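Local coordinates for protein tartrate dehydrogenase/decarboxylase (PDB 3FLK) that oxidises tartrate with NAD, and also converts meso-tartrate to D-glycerate and oxidatively decarboxylates D-malate to pyruvate, using magnesium or manganese, at residues A[47-52]-A[56-61]; A[172-177]-A[268-273]. The protein carries 1 engineered substitution. One frame throughout, in Å; residues are numbered along the deposited sequence.

Interaction 1 (A[47-52]-A[56-61]); sequences ASCDYY and GKMMPD. With SO4 (sulfate ion), chain L.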
ATOM      1  N   ALA A  47      18.429  14.890 -17.350  1.00 23.30           N
ATOM      2  CA  ALA A  47      17.473  14.192 -16.482  1.00 23.04           C
ATOM      3  C   ALA A  47      18.175  13.014 -15.793  1.00 22.92           C
ATOM      4  O   ALA A  47      17.665  11.888 -15.743  1.00 22.85           O
ATOM      5  CB  ALA A  47      16.230  13.740 -17.261  1.00 23.00           C
ATOM      6  N   SER A  48      19.370  13.307 -15.283  1.00 22.70           N
ATOM      7  CA  SER A  48      20.216  12.339 -14.599  1.00 22.53           C
ATOM      8  C   SER A  48      20.981  13.050 -13.491  1.00 22.53           C
ATOM      9  O   SER A  48      21.161  14.274 -13.531  1.00 22.34           O
ATOM     10  CB  SER A  48      21.195  11.691 -15.581  1.00 22.50           C
ATOM     11  OG  SER A  48      22.185  12.616 -16.011  1.00 22.70           O
ATOM     12  N   CYS A  49      21.426  12.282 -12.503  1.00 22.53           N
ATOM     13  CA  CYS A  49      22.151  12.838 -11.368  1.00 22.80           C
ATOM     14  C   CYS A  49      23.579  13.260 -11.722  1.00 23.16           C
ATOM     15  O   CYS A  49      24.144  14.135 -11.067  1.00 23.06           O
ATOM     16  CB  CYS A  49      22.115  11.871 -10.183  1.00 22.65           C
ATOM     17  SG  CYS A  49      20.452  11.712  -9.467  1.00 22.39           S
ATOM     18  N   ASP A  50      24.149  12.651 -12.762  1.00 23.77           N
ATOM     19  CA  ASP A  50      25.448  13.079 -13.297  1.00 24.34           C
ATOM     20  C   ASP A  50      25.372  14.495 -13.870  1.00 24.39           C
ATOM     21  O   ASP A  50      26.276  15.307 -13.661  1.00 24.32           O
ATOM     22  CB  ASP A  50      25.959  12.098 -14.359  1.00 24.65           C
ATOM     23  CG  ASP A  50      26.791  10.966 -13.768  1.00 25.94           C
ATOM     24  OD1 ASP A  50      26.952  10.900 -12.528  1.00 27.39           O
ATOM     25  OD2 ASP A  50      27.292  10.137 -14.557  1.00 27.79           O
ATOM     26  N   TYR A  51      24.282  14.786 -14.577  1.00 24.41           N
ATOM     27  CA  TYR A  51      24.022  16.129 -15.085  1.00 24.48           C
ATOM     28  C   TYR A  51      23.813  17.114 -13.934  1.00 24.57           C
ATOM     29  O   TYR A  51      24.221  18.272 -14.025  1.00 24.53           O
ATOM     30  CB  TYR A  51      22.812  16.132 -16.026  1.00 24.40           C
ATOM     31  CG  TYR A  51      22.639  17.418 -16.812  1.00 24.53           C
ATOM     32  CD1 TYR A  51      23.264  17.596 -18.047  1.00 24.52           C
ATOM     33  CD2 TYR A  51      21.841  18.453 -16.324  1.00 24.41           C
ATOM     34  CE1 TYR A  51      23.106  18.775 -18.773  1.00 24.70           C
ATOM     35  CE2 TYR A  51      21.676  19.636 -17.042  1.00 24.79           C
ATOM     36  CZ  TYR A  51      22.311  19.789 -18.263  1.00 24.62           C
ATOM     37  OH  TYR A  51      22.147  20.957 -18.971  1.00 24.98           O
ATOM     38  N   TYR A  52      23.187  16.644 -12.856  1.00 24.73           N
ATOM     39  CA  TYR A  52      22.959  17.470 -11.672  1.00 24.96           C
ATOM     40  C   TYR A  52      24.260  17.856 -10.963  1.00 25.33           C
ATOM     41  O   TYR A  52      24.416  18.995 -10.527  1.00 25.34           O
ATOM     42  CB  TYR A  52      22.009  16.773 -10.689  1.00 24.83           C
ATOM     43  CG  TYR A  52      21.603  17.640  -9.513  1.00 24.65           C
ATOM     44  CD1 TYR A  52      20.468  18.447  -9.576  1.00 24.61           C
ATOM     45  CD2 TYR A  52      22.356  17.656  -8.339  1.00 24.54           C
ATOM     46  CE1 TYR A  52      20.094  19.249  -8.503  1.00 24.44           C
ATOM     47  CE2 TYR A  52      21.991  18.452  -7.260  1.00 24.31           C
ATOM     48  CZ  TYR A  52      20.859  19.244  -7.348  1.00 24.48           C
ATOM     49  OH  TYR A  52      20.493  20.033  -6.282  1.00 24.41           O
ATOM     50  N   GLY A  56      24.149  21.618 -11.384  1.00 28.00           N
ATOM     51  CA  GLY A  56      23.357  22.080 -10.244  1.00 28.01           C
ATOM     52  C   GLY A  56      21.860  21.945 -10.456  1.00 27.96           C
ATOM     53  O   GLY A  56      21.068  22.319  -9.590  1.00 27.99           O
ATOM     54  N   LYS A  57      21.479  21.415 -11.615  1.00 27.83           N
ATOM     55  CA  LYS A  57      20.079  21.151 -11.949  1.00 27.82           C
ATOM     56  C   LYS A  57      19.961  19.855 -12.745  1.00 27.62           C
ATOM     57  O   LYS A  57      20.900  19.455 -13.433  1.00 27.37           O
ATOM     58  CB  LYS A  57      19.460  22.327 -12.717  1.00 28.01           C
ATOM     59  CG  LYS A  57      20.259  22.796 -13.926  1.00 28.51           C
ATOM     60  CD  LYS A  57      19.780  24.159 -14.391  1.00 29.85           C
ATOM     61  CE  LYS A  57      20.814  24.838 -15.267  1.00 30.43           C
ATOM     62  NZ  LYS A  57      20.436  26.249 -15.555  1.00 31.21           N
HETATM   63  N   MSE A  58      18.803  19.207 -12.646  1.00 27.51           N
HETATM   64  CA  MSE A  58      18.567  17.917 -13.289  1.00 27.59           C
HETATM   65  C   MSE A  58      18.525  18.013 -14.813  1.00 27.71           C
HETATM   66  O   MSE A  58      18.916  17.077 -15.512  1.00 27.44           O
HETATM   67  CB  MSE A  58      17.267  17.296 -12.771  1.00 27.54           C
HETATM   68  CG  MSE A  58      17.283  16.936 -11.291  1.00 27.68           C
HETATM   69 SE   MSE A  58      18.587  15.550 -10.828  1.00 29.32          SE
HETATM   70  CE  MSE A  58      18.022  14.170 -12.075  1.00 27.53           C
HETATM   71  N   MSE A  59      18.045  19.149 -15.314  1.00 27.99           N
HETATM   72  CA  MSE A  59      17.837  19.362 -16.746  1.00 28.67           C
HETATM   73  C   MSE A  59      18.159  20.806 -17.127  1.00 28.21           C
HETATM   74  O   MSE A  59      18.095  21.693 -16.273  1.00 28.07           O
HETATM   75  CB  MSE A  59      16.382  19.070 -17.114  1.00 28.51           C
HETATM   76  CG  MSE A  59      15.858  17.746 -16.609  1.00 29.18           C
HETATM   77 SE   MSE A  59      14.134  17.328 -17.360  1.00 31.04          SE
HETATM   78  CE  MSE A  59      13.028  18.629 -16.414  1.00 30.15           C
ATOM     79  N   PRO A  60      18.496  21.050 -18.413  1.00 28.07           N
ATOM     80  CA  PRO A  60      18.653  22.429 -18.879  1.00 28.03           C
ATOM     81  C   PRO A  60      17.335  23.201 -18.806  1.00 27.99           C
ATOM     82  O   PRO A  60      16.260  22.597 -18.844  1.00 27.81           O
ATOM     83  CB  PRO A  60      19.094  22.261 -20.338  1.00 27.99           C
ATOM     84  CG  PRO A  60      18.628  20.903 -20.730  1.00 27.95           C
ATOM     85  CD  PRO A  60      18.764  20.080 -19.490  1.00 28.02           C
ATOM     86  N   ASP A  61      17.428  24.524 -18.704  1.00 28.07           N
ATOM     87  CA  ASP A  61      16.253  25.389 -18.572  1.00 28.25           C
ATOM     88  C   ASP A  61      15.264  25.256 -19.734  1.00 28.07           C
ATOM     89  O   ASP A  61      14.061  25.444 -19.547  1.00 28.07           O
ATOM     90  CB  ASP A  61      16.681  26.855 -18.414  1.00 28.54           C
ATOM     91  CG  ASP A  61      17.316  27.149 -17.059  1.00 29.20           C
ATOM     92  OD1 ASP A  61      17.506  26.215 -16.249  1.00 29.89           O
ATOM     93  OD2 ASP A  61      17.627  28.333 -16.801  1.00 30.56           O
TER
HETATM   94  S   SO4 L 408      20.421  26.100 -19.855  1.00 62.21           S
HETATM   95  O1  SO4 L 408      20.289  25.403 -18.579  1.00 61.94           O
HETATM   96  O2  SO4 L 408      20.746  27.501 -19.603  1.00 62.28           O
HETATM   97  O3  SO4 L 408      21.491  25.485 -20.638  1.00 62.18           O
HETATM   98  O4  SO4 L 408      19.168  26.017 -20.602  1.00 62.03           O

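Interaction 2 (A[172-177]-A[268-273]); sequences LKYAFD and ANLNPE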
ATOM      1  N   LEU A 172     -11.107   9.493 -13.841  1.00 12.09           N
ATOM      2  CA  LEU A 172     -12.246   8.591 -13.668  1.00 12.46           C
ATOM      3  C   LEU A 172     -12.902   8.284 -15.010  1.00 12.65           C
ATOM      4  O   LEU A 172     -13.253   7.135 -15.285  1.00 12.68           O
ATOM      5  CB  LEU A 172     -13.274   9.178 -12.692  1.00 12.61           C
ATOM      6  CG  LEU A 172     -12.889   9.251 -11.209  1.00 12.94           C
ATOM      7  CD1 LEU A 172     -13.903  10.085 -10.444  1.00 13.18           C
ATOM      8  CD2 LEU A 172     -12.732   7.865 -10.580  1.00 13.03           C
ATOM      9  N   LYS A 173     -13.050   9.312 -15.843  1.00 12.94           N
ATOM     10  CA  LYS A 173     -13.602   9.144 -17.186  1.00 13.47           C
ATOM     11  C   LYS A 173     -12.756   8.180 -18.014  1.00 13.47           C
ATOM     12  O   LYS A 173     -13.291   7.265 -18.639  1.00 13.41           O
ATOM     13  CB  LYS A 173     -13.743  10.487 -17.904  1.00 13.62           C
ATOM     14  CG  LYS A 173     -14.430  10.380 -19.263  1.00 14.77           C
ATOM     15  CD  LYS A 173     -14.785  11.741 -19.827  1.00 17.00           C
ATOM     16  CE  LYS A 173     -15.547  11.610 -21.141  1.00 18.73           C
ATOM     17  NZ  LYS A 173     -14.690  11.076 -22.235  1.00 19.78           N
ATOM     18  N   TYR A 174     -11.439   8.377 -18.003  1.00 13.54           N
ATOM     19  CA  TYR A 174     -10.539   7.492 -18.737  1.00 13.59           C
ATOM     20  C   TYR A 174     -10.719   6.035 -18.307  1.00 13.43           C
ATOM     21  O   TYR A 174     -10.852   5.147 -19.155  1.00 13.40           O
ATOM     22  CB  TYR A 174      -9.075   7.927 -18.593  1.00 13.87           C
ATOM     23  CG  TYR A 174      -8.179   7.320 -19.653  1.00 14.22           C
ATOM     24  CD1 TYR A 174      -7.917   8.002 -20.843  1.00 14.51           C
ATOM     25  CD2 TYR A 174      -7.620   6.052 -19.482  1.00 13.96           C
ATOM     26  CE1 TYR A 174      -7.100   7.442 -21.830  1.00 14.96           C
ATOM     27  CE2 TYR A 174      -6.808   5.484 -20.464  1.00 14.30           C
ATOM     28  CZ  TYR A 174      -6.553   6.184 -21.631  1.00 14.80           C
ATOM     29  OH  TYR A 174      -5.746   5.627 -22.601  1.00 15.60           O
ATOM     30  N   ALA A 175     -10.750   5.806 -16.995  1.00 13.18           N
ATOM     31  CA  ALA A 175     -10.871   4.460 -16.434  1.00 13.09           C
ATOM     32  C   ALA A 175     -12.190   3.779 -16.791  1.00 13.18           C
ATOM     33  O   ALA A 175     -12.208   2.590 -17.113  1.00 12.88           O
ATOM     34  CB  ALA A 175     -10.683   4.493 -14.927  1.00 13.02           C
ATOM     35  N   PHE A 176     -13.286   4.533 -16.730  1.00 13.29           N
ATOM     36  CA  PHE A 176     -14.600   4.007 -17.102  1.00 13.63           C
ATOM     37  C   PHE A 176     -14.727   3.771 -18.607  1.00 13.93           C
ATOM     38  O   PHE A 176     -15.314   2.773 -19.025  1.00 13.92           O
ATOM     39  CB  PHE A 176     -15.731   4.902 -16.574  1.00 13.53           C
ATOM     40  CG  PHE A 176     -16.128   4.595 -15.157  1.00 13.34           C
ATOM     41  CD1 PHE A 176     -17.133   3.673 -14.888  1.00 13.36           C
ATOM     42  CD2 PHE A 176     -15.485   5.212 -14.091  1.00 13.29           C
ATOM     43  CE1 PHE A 176     -17.498   3.371 -13.576  1.00 13.30           C
ATOM     44  CE2 PHE A 176     -15.840   4.918 -12.774  1.00 13.60           C
ATOM     45  CZ  PHE A 176     -16.852   3.997 -12.517  1.00 13.44           C
ATOM     46  N   ASP A 177     -14.168   4.679 -19.410  1.00 14.46           N
ATOM     47  CA  ASP A 177     -14.094   4.493 -20.863  1.00 15.34           C
ATOM     48  C   ASP A 177     -13.318   3.221 -21.221  1.00 15.64           C
ATOM     49  O   ASP A 177     -13.725   2.470 -22.109  1.00 15.57           O
ATOM     50  CB  ASP A 177     -13.445   5.703 -21.544  1.00 15.59           C
ATOM     51  CG  ASP A 177     -14.397   6.884 -21.692  1.00 16.67           C
ATOM     52  OD1 ASP A 177     -15.623   6.707 -21.540  1.00 18.34           O
ATOM     53  OD2 ASP A 177     -13.914   8.002 -21.967  1.00 18.09           O
ATOM     54  N   ALA A 268       2.700   3.702 -19.207  1.00 14.83           N
ATOM     55  CA  ALA A 268       2.451   4.718 -20.214  1.00 14.55           C
ATOM     56  C   ALA A 268       1.928   5.979 -19.526  1.00 14.47           C
ATOM     57  O   ALA A 268       0.853   5.958 -18.924  1.00 14.30           O
ATOM     58  CB  ALA A 268       1.445   4.204 -21.235  1.00 14.55           C
ATOM     59  N   ASN A 269       2.710   7.054 -19.597  1.00 14.27           N
ATOM     60  CA  ASN A 269       2.310   8.360 -19.076  1.00 14.57           C
ATOM     61  C   ASN A 269       1.709   9.167 -20.218  1.00 14.67           C
ATOM     62  O   ASN A 269       2.424   9.832 -20.971  1.00 14.49           O
ATOM     63  CB  ASN A 269       3.502   9.108 -18.466  1.00 14.48           C
ATOM     64  CG  ASN A 269       4.102   8.391 -17.268  1.00 14.90           C
ATOM     65  OD1 ASN A 269       3.979   8.852 -16.136  1.00 15.39           O
ATOM     66  ND2 ASN A 269       4.770   7.268 -17.515  1.00 15.03           N
ATOM     67  N   LEU A 270       0.389   9.092 -20.340  1.00 15.04           N
ATOM     68  CA  LEU A 270      -0.305   9.582 -21.522  1.00 15.58           C
ATOM     69  C   LEU A 270      -0.914  10.964 -21.358  1.00 16.20           C
ATOM     70  O   LEU A 270      -1.564  11.263 -20.350  1.00 15.90           O
ATOM     71  CB  LEU A 270      -1.406   8.602 -21.949  1.00 15.40           C
ATOM     72  CG  LEU A 270      -1.059   7.151 -22.298  1.00 15.25           C
ATOM     73  CD1 LEU A 270      -2.315   6.424 -22.742  1.00 15.55           C
ATOM     74  CD2 LEU A 270       0.025   7.058 -23.374  1.00 14.92           C
ATOM     75  N   ASN A 271      -0.681  11.796 -22.368  1.00 16.95           N
ATOM     76  CA  ASN A 271      -1.487  12.979 -22.620  1.00 17.98           C
ATOM     77  C   ASN A 271      -2.432  12.609 -23.772  1.00 18.48           C
ATOM     78  O   ASN A 271      -2.063  12.746 -24.939  1.00 18.48           O
ATOM     79  CB  ASN A 271      -0.591  14.169 -22.981  1.00 17.94           C
ATOM     80  CG  ASN A 271      -1.383  15.421 -23.343  1.00 18.84           C
ATOM     81  OD1 ASN A 271      -1.318  15.901 -24.474  1.00 19.90           O
ATOM     82  ND2 ASN A 271      -2.133  15.952 -22.384  1.00 18.82           N
ATOM     83  N   PRO A 272      -3.644  12.113 -23.445  1.00 19.15           N
ATOM     84  CA  PRO A 272      -4.561  11.513 -24.426  1.00 19.64           C
ATOM     85  C   PRO A 272      -4.991  12.461 -25.548  1.00 20.27           C
ATOM     86  O   PRO A 272      -5.263  12.010 -26.663  1.00 20.24           O
ATOM     87  CB  PRO A 272      -5.775  11.114 -23.580  1.00 19.74           C
ATOM     88  CG  PRO A 272      -5.269  11.048 -22.185  1.00 19.43           C
ATOM     89  CD  PRO A 272      -4.229  12.108 -22.093  1.00 19.19           C
ATOM     90  N   GLU A 273      -5.041  13.758 -25.250  1.00 20.91           N
ATOM     91  CA  GLU A 273      -5.424  14.778 -26.229  1.00 21.71           C
ATOM     92  C   GLU A 273      -4.308  15.039 -27.241  1.00 21.77           C
ATOM     93  O   GLU A 273      -4.527  15.696 -28.261  1.00 21.80           O
ATOM     94  CB  GLU A 273      -5.816  16.083 -25.527  1.00 21.97           C
ATOM     95  CG  GLU A 273      -7.070  15.988 -24.653  1.00 23.61           C
ATOM     96  CD  GLU A 273      -6.822  15.298 -23.316  1.00 25.77           C
ATOM     97  OE1 GLU A 273      -5.672  15.328 -22.824  1.00 26.45           O
ATOM     98  OE2 GLU A 273      -7.782  14.723 -22.756  1.00 27.25           O
TER

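Interaction 1 (A[47-52]-A[56-61])
Helix 49-55 gives way at Gly56, the first residue to leave helical angles, and the chain turns back so that Tyr52 and Tyr51 pack on what follows. Tyr52 O accepts a hydrogen bond from Gly56 N at 2.8 Å. Gly56 takes a positive phi of 83°, where a CB would be jammed against the carbonyl O of the residue before, and its C lies over one face of the Tyr52 ring. Selenomethionine Met58 makes an oblique Met-aromatic contact, its SE 4.6 Å from the Tyr52 ring centroid; bends at chi2 and chi3 bring its CE to 3.5 Å from Ser48 O. The N-cap Ser48 OG accepts a weak hydrogen bond from Tyr51 N and is hydrogen-bonded to Glu45 O. Tyr51 CG stands anti to the backbone N (chi1 -168°), directing the ring along the returning chain. Lys57 O meets the ring edge, 3.2 Å from Tyr51 CD2, and Pro60 CD touches Tyr51 OH at 3.5 Å. A bent hydrogen bond joins Ala47 N to Met58 O. A sulfate, probably from the crystallisation liquor, has O1 held by Asp61 N at 3.0 Å and by Lys57 NZ, which also forms a salt bridge with Asp61 OD1, met from above the carboxylate plane.

Interaction 2 (A[172-177]-A[268-273])
Tyr174 reaches from helix 165-181 to Leu270 and Pro272, and the contact can be followed outward along its side chain. The bond from CA to CB heads toward segment 268-273, though CB itself stays well short of it. With chi1 at -162°, CG lies opposite the backbone N and swings the ring outward from the helix. The first atom to draw near is CD1, 4.3 Å from Pro272 CG; CE1 comes slightly closer, 4.1 Å from the same atom, with the proline approaching the ring obliquely. CZ lies 4.4 Å from Leu270 CD1, and the phenolic OH ends the reach with that methyl 3.5 Å away. The Tyr174 and Leu270 side chains cross at about a right angle, and CD1 is the leucine atom that meets the OH. In the isocitrate/isopropylmalate dehydrogenase fold seen here, helix 165-181 packs against the large mixed sheet, and Tyr174 also rests on Val105 and Ile107 of strand 105-111, the antiparallel neighbour of strand 266-270. A tyrosine suits this partly exposed place because it is long enough to bridge helix and sheet and has apolar ring carbons to offer. Leucine suits the strand, where its side chain is buried against Ser278 and Phe280 as well. Pro272 suits the turn just past the strand end because its ring carbon CG gives Tyr174 CE1 an apolar partner there. Asn269, one residue before Leu270, directs its amide to polar partners instead: its OD1 is hydrogen-bonded to Asn136 ND2 and to NE of Arg98, a residue of the oxalate pocket.

From the N terminus, the chain first closes interaction 1, a short return in which three helical residues separate 47-52 from 56-61. It joins the start of helix 49-55 to the loop leading into helix 63-67. Interaction 2 opens much later, on helix 165-181, and closes after 90 intervening residues at 268-273, once the chain has laid down strands 186-191, 218-223 and 240-243 and added strand 266-270 to the same sheet. The two are in series, neither nesting nor crossing. Their centres are 30 Å apart and their nearest atoms about 13 Å apart: interaction 1 is local, whereas interaction 2 ties a helix to the large sheet.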